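Local coordinates for hypothetical protein CG14615-PA (Drosophila melanogaster, PDB 1SQH) that is of unknown function but may transfer an acyl group to glycine, at residues A162-F174 against R246-R258. Numbering follows the deposited sequence.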
# COMPACT_ATOMS: atom_id res chain seq x y z
N ALA A 162 6.50 -16.42 7.82
CA ALA A 162 5.27 -16.49 7.06
C ALA A 162 5.19 -17.82 6.31
O ALA A 162 4.13 -18.46 6.26
CB ALA A 162 5.20 -15.33 6.07
N PHE A 163 6.31 -18.25 5.75
CA PHE A 163 6.38 -19.50 4.99
C PHE A 163 6.00 -20.73 5.82
O PHE A 163 5.28 -21.61 5.34
CB PHE A 163 7.79 -19.70 4.42
CG PHE A 163 7.91 -20.87 3.48
CD1 PHE A 163 8.02 -22.17 3.97
CD2 PHE A 163 7.92 -20.68 2.10
CE1 PHE A 163 8.13 -23.26 3.10
CE2 PHE A 163 8.03 -21.76 1.22
CZ PHE A 163 8.14 -23.05 1.72
N CYS A 164 6.49 -20.77 7.06
CA CYS A 164 6.24 -21.89 7.95
C CYS A 164 5.14 -21.61 8.97
O CYS A 164 5.02 -22.33 9.96
CB CYS A 164 7.52 -22.27 8.70
SG CYS A 164 9.02 -22.41 7.67
N ALA A 165 4.35 -20.57 8.72
CA ALA A 165 3.27 -20.20 9.63
C ALA A 165 2.17 -21.25 9.71
O ALA A 165 1.93 -21.99 8.75
CB ALA A 165 2.65 -18.87 9.20
N LYS A 166 1.51 -21.33 10.86
CA LYS A 166 0.40 -22.26 11.03
C LYS A 166 -0.86 -21.49 10.65
O LYS A 166 -0.86 -20.26 10.64
CB LYS A 166 0.29 -22.72 12.49
CG LYS A 166 1.36 -23.68 12.96
CD LYS A 166 1.05 -24.16 14.38
CE LYS A 166 2.07 -25.17 14.89
NZ LYS A 166 1.72 -25.70 16.25
N VAL A 167 -1.93 -22.21 10.34
CA VAL A 167 -3.18 -21.58 9.96
C VAL A 167 -4.34 -22.29 10.62
O VAL A 167 -4.47 -23.52 10.53
CB VAL A 167 -3.36 -21.59 8.43
CG1 VAL A 167 -3.19 -23.00 7.91
CG2 VAL A 167 -4.72 -21.02 8.06
N PRO A 168 -5.22 -21.54 11.31
CA PRO A 168 -6.39 -22.06 12.01
C PRO A 168 -7.34 -22.86 11.13
O PRO A 168 -7.26 -22.80 9.90
CB PRO A 168 -7.05 -20.80 12.56
CG PRO A 168 -5.89 -19.88 12.78
CD PRO A 168 -5.11 -20.08 11.51
N ASP A 169 -8.23 -23.61 11.77
CA ASP A 169 -9.22 -24.40 11.06
C ASP A 169 -10.48 -23.60 10.84
O ASP A 169 -10.94 -22.88 11.73
CB ASP A 169 -9.55 -25.67 11.83
CG ASP A 169 -8.64 -26.82 11.47
OD1 ASP A 169 -7.40 -26.61 11.49
OD2 ASP A 169 -9.15 -27.92 11.17
N LEU A 170 -11.05 -23.74 9.65
CA LEU A 170 -12.27 -23.03 9.27
C LEU A 170 -13.54 -23.77 9.71
O LEU A 170 -13.74 -24.93 9.36
CB LEU A 170 -12.28 -22.86 7.75
CG LEU A 170 -13.48 -22.14 7.13
CD1 LEU A 170 -13.41 -20.64 7.44
CD2 LEU A 170 -13.47 -22.38 5.63
N PRO A 171 -14.40 -23.10 10.48
CA PRO A 171 -15.66 -23.70 10.95
C PRO A 171 -16.57 -24.18 9.82
O PRO A 171 -16.70 -23.51 8.78
CB PRO A 171 -16.29 -22.56 11.75
CG PRO A 171 -15.11 -21.88 12.34
CD PRO A 171 -14.17 -21.81 11.14
N SER A 172 -17.21 -25.34 10.02
CA SER A 172 -18.11 -25.95 9.04
C SER A 172 -19.07 -24.96 8.39
O SER A 172 -19.38 -25.08 7.20
CB SER A 172 -18.92 -27.07 9.70
OG SER A 172 -18.10 -28.15 10.09
N GLU A 173 -19.54 -23.99 9.17
CA GLU A 173 -20.48 -23.01 8.65
C GLU A 173 -19.91 -22.23 7.46
O GLU A 173 -20.68 -21.66 6.67
CB GLU A 173 -20.87 -22.00 9.74
CG GLU A 173 -21.31 -22.60 11.08
CD GLU A 173 -20.14 -22.89 12.02
OE1 GLU A 173 -19.50 -23.96 11.86
OE2 GLU A 173 -19.86 -22.05 12.90
N PHE A 174 -18.59 -22.21 7.32
CA PHE A 174 -17.96 -21.45 6.25
C PHE A 174 -17.06 -22.17 5.24
O PHE A 174 -16.62 -23.30 5.47
CB PHE A 174 -17.14 -20.33 6.87
CG PHE A 174 -17.90 -19.53 7.88
CD1 PHE A 174 -18.81 -18.56 7.47
CD2 PHE A 174 -17.71 -19.74 9.24
CE1 PHE A 174 -19.52 -17.81 8.40
CE2 PHE A 174 -18.41 -19.01 10.19
CZ PHE A 174 -19.33 -18.03 9.77
N ARG A 246 -15.56 -15.27 15.66
CA ARG A 246 -15.59 -16.66 15.24
C ARG A 246 -14.16 -17.04 14.85
O ARG A 246 -13.91 -18.11 14.28
CB ARG A 246 -16.56 -16.83 14.07
CG ARG A 246 -18.02 -16.67 14.45
CD ARG A 246 -18.92 -16.70 13.23
NE ARG A 246 -20.34 -16.75 13.58
CZ ARG A 246 -21.01 -17.88 13.76
NH1 ARG A 246 -20.39 -19.06 13.63
NH2 ARG A 246 -22.30 -17.85 14.07
N GLY A 247 -13.23 -16.15 15.17
CA GLY A 247 -11.82 -16.36 14.86
C GLY A 247 -11.47 -16.25 13.38
O GLY A 247 -10.39 -16.64 12.96
N LEU A 248 -12.39 -15.70 12.58
CA LEU A 248 -12.16 -15.57 11.15
C LEU A 248 -11.11 -14.51 10.81
O LEU A 248 -10.34 -14.66 9.86
CB LEU A 248 -13.48 -15.25 10.43
CG LEU A 248 -14.59 -16.32 10.54
CD1 LEU A 248 -15.86 -15.81 9.86
CD2 LEU A 248 -14.12 -17.62 9.89
N GLY A 249 -11.09 -13.43 11.58
CA GLY A 249 -10.14 -12.37 11.32
C GLY A 249 -8.72 -12.89 11.38
O GLY A 249 -7.91 -12.61 10.49
N GLY A 250 -8.41 -13.65 12.42
CA GLY A 250 -7.08 -14.20 12.58
C GLY A 250 -6.81 -15.29 11.55
O GLY A 250 -5.67 -15.49 11.13
N LEU A 251 -7.87 -15.98 11.14
CA LEU A 251 -7.72 -17.05 10.16
C LEU A 251 -7.33 -16.46 8.81
O LEU A 251 -6.39 -16.94 8.16
CB LEU A 251 -9.03 -17.85 10.04
CG LEU A 251 -8.95 -19.14 9.23
CD1 LEU A 251 -10.02 -20.11 9.69
CD2 LEU A 251 -9.10 -18.84 7.75
N LEU A 252 -8.03 -15.41 8.38
CA LEU A 252 -7.71 -14.78 7.10
C LEU A 252 -6.25 -14.33 7.11
O LEU A 252 -5.48 -14.69 6.21
CB LEU A 252 -8.61 -13.56 6.83
CG LEU A 252 -9.95 -13.72 6.10
CD1 LEU A 252 -9.80 -14.67 4.91
CD2 LEU A 252 -10.99 -14.25 7.03
N ALA A 253 -5.87 -13.57 8.12
CA ALA A 253 -4.50 -13.07 8.19
C ALA A 253 -3.45 -14.18 8.14
O ALA A 253 -2.41 -14.03 7.49
CB ALA A 253 -4.30 -12.21 9.45
N ALA A 254 -3.70 -15.28 8.83
CA ALA A 254 -2.72 -16.37 8.84
C ALA A 254 -2.64 -17.00 7.45
O ALA A 254 -1.55 -17.16 6.89
CB ALA A 254 -3.10 -17.42 9.89
N ALA A 255 -3.80 -17.32 6.88
CA ALA A 255 -3.86 -17.94 5.56
C ALA A 255 -3.21 -17.08 4.48
O ALA A 255 -2.36 -17.55 3.72
CB ALA A 255 -5.30 -18.25 5.19
N MSE A 256 -3.61 -15.81 4.40
CA MSE A 256 -3.02 -14.93 3.40
C MSE A 256 -1.49 -14.82 3.57
O MSE A 256 -0.75 -14.83 2.59
CB MSE A 256 -3.65 -13.54 3.47
CG MSE A 256 -3.22 -12.63 2.35
SE MSE A 256 -4.10 -13.10 0.68
CE MSE A 256 -2.80 -14.36 0.03
N SER A 257 -1.01 -14.72 4.82
CA SER A 257 0.43 -14.62 5.08
C SER A 257 1.16 -15.83 4.50
O SER A 257 2.18 -15.70 3.80
CB SER A 257 0.70 -14.51 6.59
OG SER A 257 0.20 -13.30 7.13
N ARG A 258 0.63 -17.02 4.80
CA ARG A 258 1.20 -18.26 4.28
C ARG A 258 1.14 -18.30 2.76
O ARG A 258 2.15 -18.54 2.11
CB ARG A 258 0.42 -19.46 4.82
CG ARG A 258 0.89 -19.97 6.16
CD ARG A 258 1.79 -21.18 5.99
NE ARG A 258 1.19 -22.22 5.16
CZ ARG A 258 1.35 -23.52 5.38
NH1 ARG A 258 2.09 -23.94 6.40
NH2 ARG A 258 0.82 -24.40 4.55
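Leu251 of helix 248-263 reaches the extended chain that runs along it from Ala165 to Pro171. Its CG, anti to the backbone N (chi1 -170°), carries CD1 to 3.6 Å from Asp169 O and 4.1 Å from Leu170 CB. One turn on, the small Ala254 lets the chain come close, its CB 3.7 Å from Pro168 CD. Leu248 extends this apolar seam: CD2 meets Leu170 CD1 at 4.0 Å, and CD1 sits over one face of the Phe174 ring in a CH-pi contact, 4.2 Å from the centroid; Glu173 CB covers the opposite face. Against these buried helix residues the linker is exposed: Lys166 and Asp169 point away, and Val167 CG2 lies 4.0 Å from Ala255 CB. The ends are more polar. Arg246 passes its CD by the Phe174 edge, and NH1 makes a 3.1 Å salt bridge to Glu173 OE2, which lies in the guanidinium plane, the carboxylate turned 62° from it. Arg258 folds back at chi2 and chi3, its CG 3.7 Å from Ala165 CB. A serine at Arg258 would probably leave Ala165 without this aliphatic cover. The glycine-rich turn at Arg246-Gly249, with Gly247 at the N-cap, is consistent with the acyl-CoA-binding motif of the GNAT fold. The linker joins helix 159-163 to strand 174-177 across helix 248-263; Leu170 and Phe174 also touch Ile214 of strand 211-216, while Ala253 and Ala254 pack on Ile286 of helix 277-286.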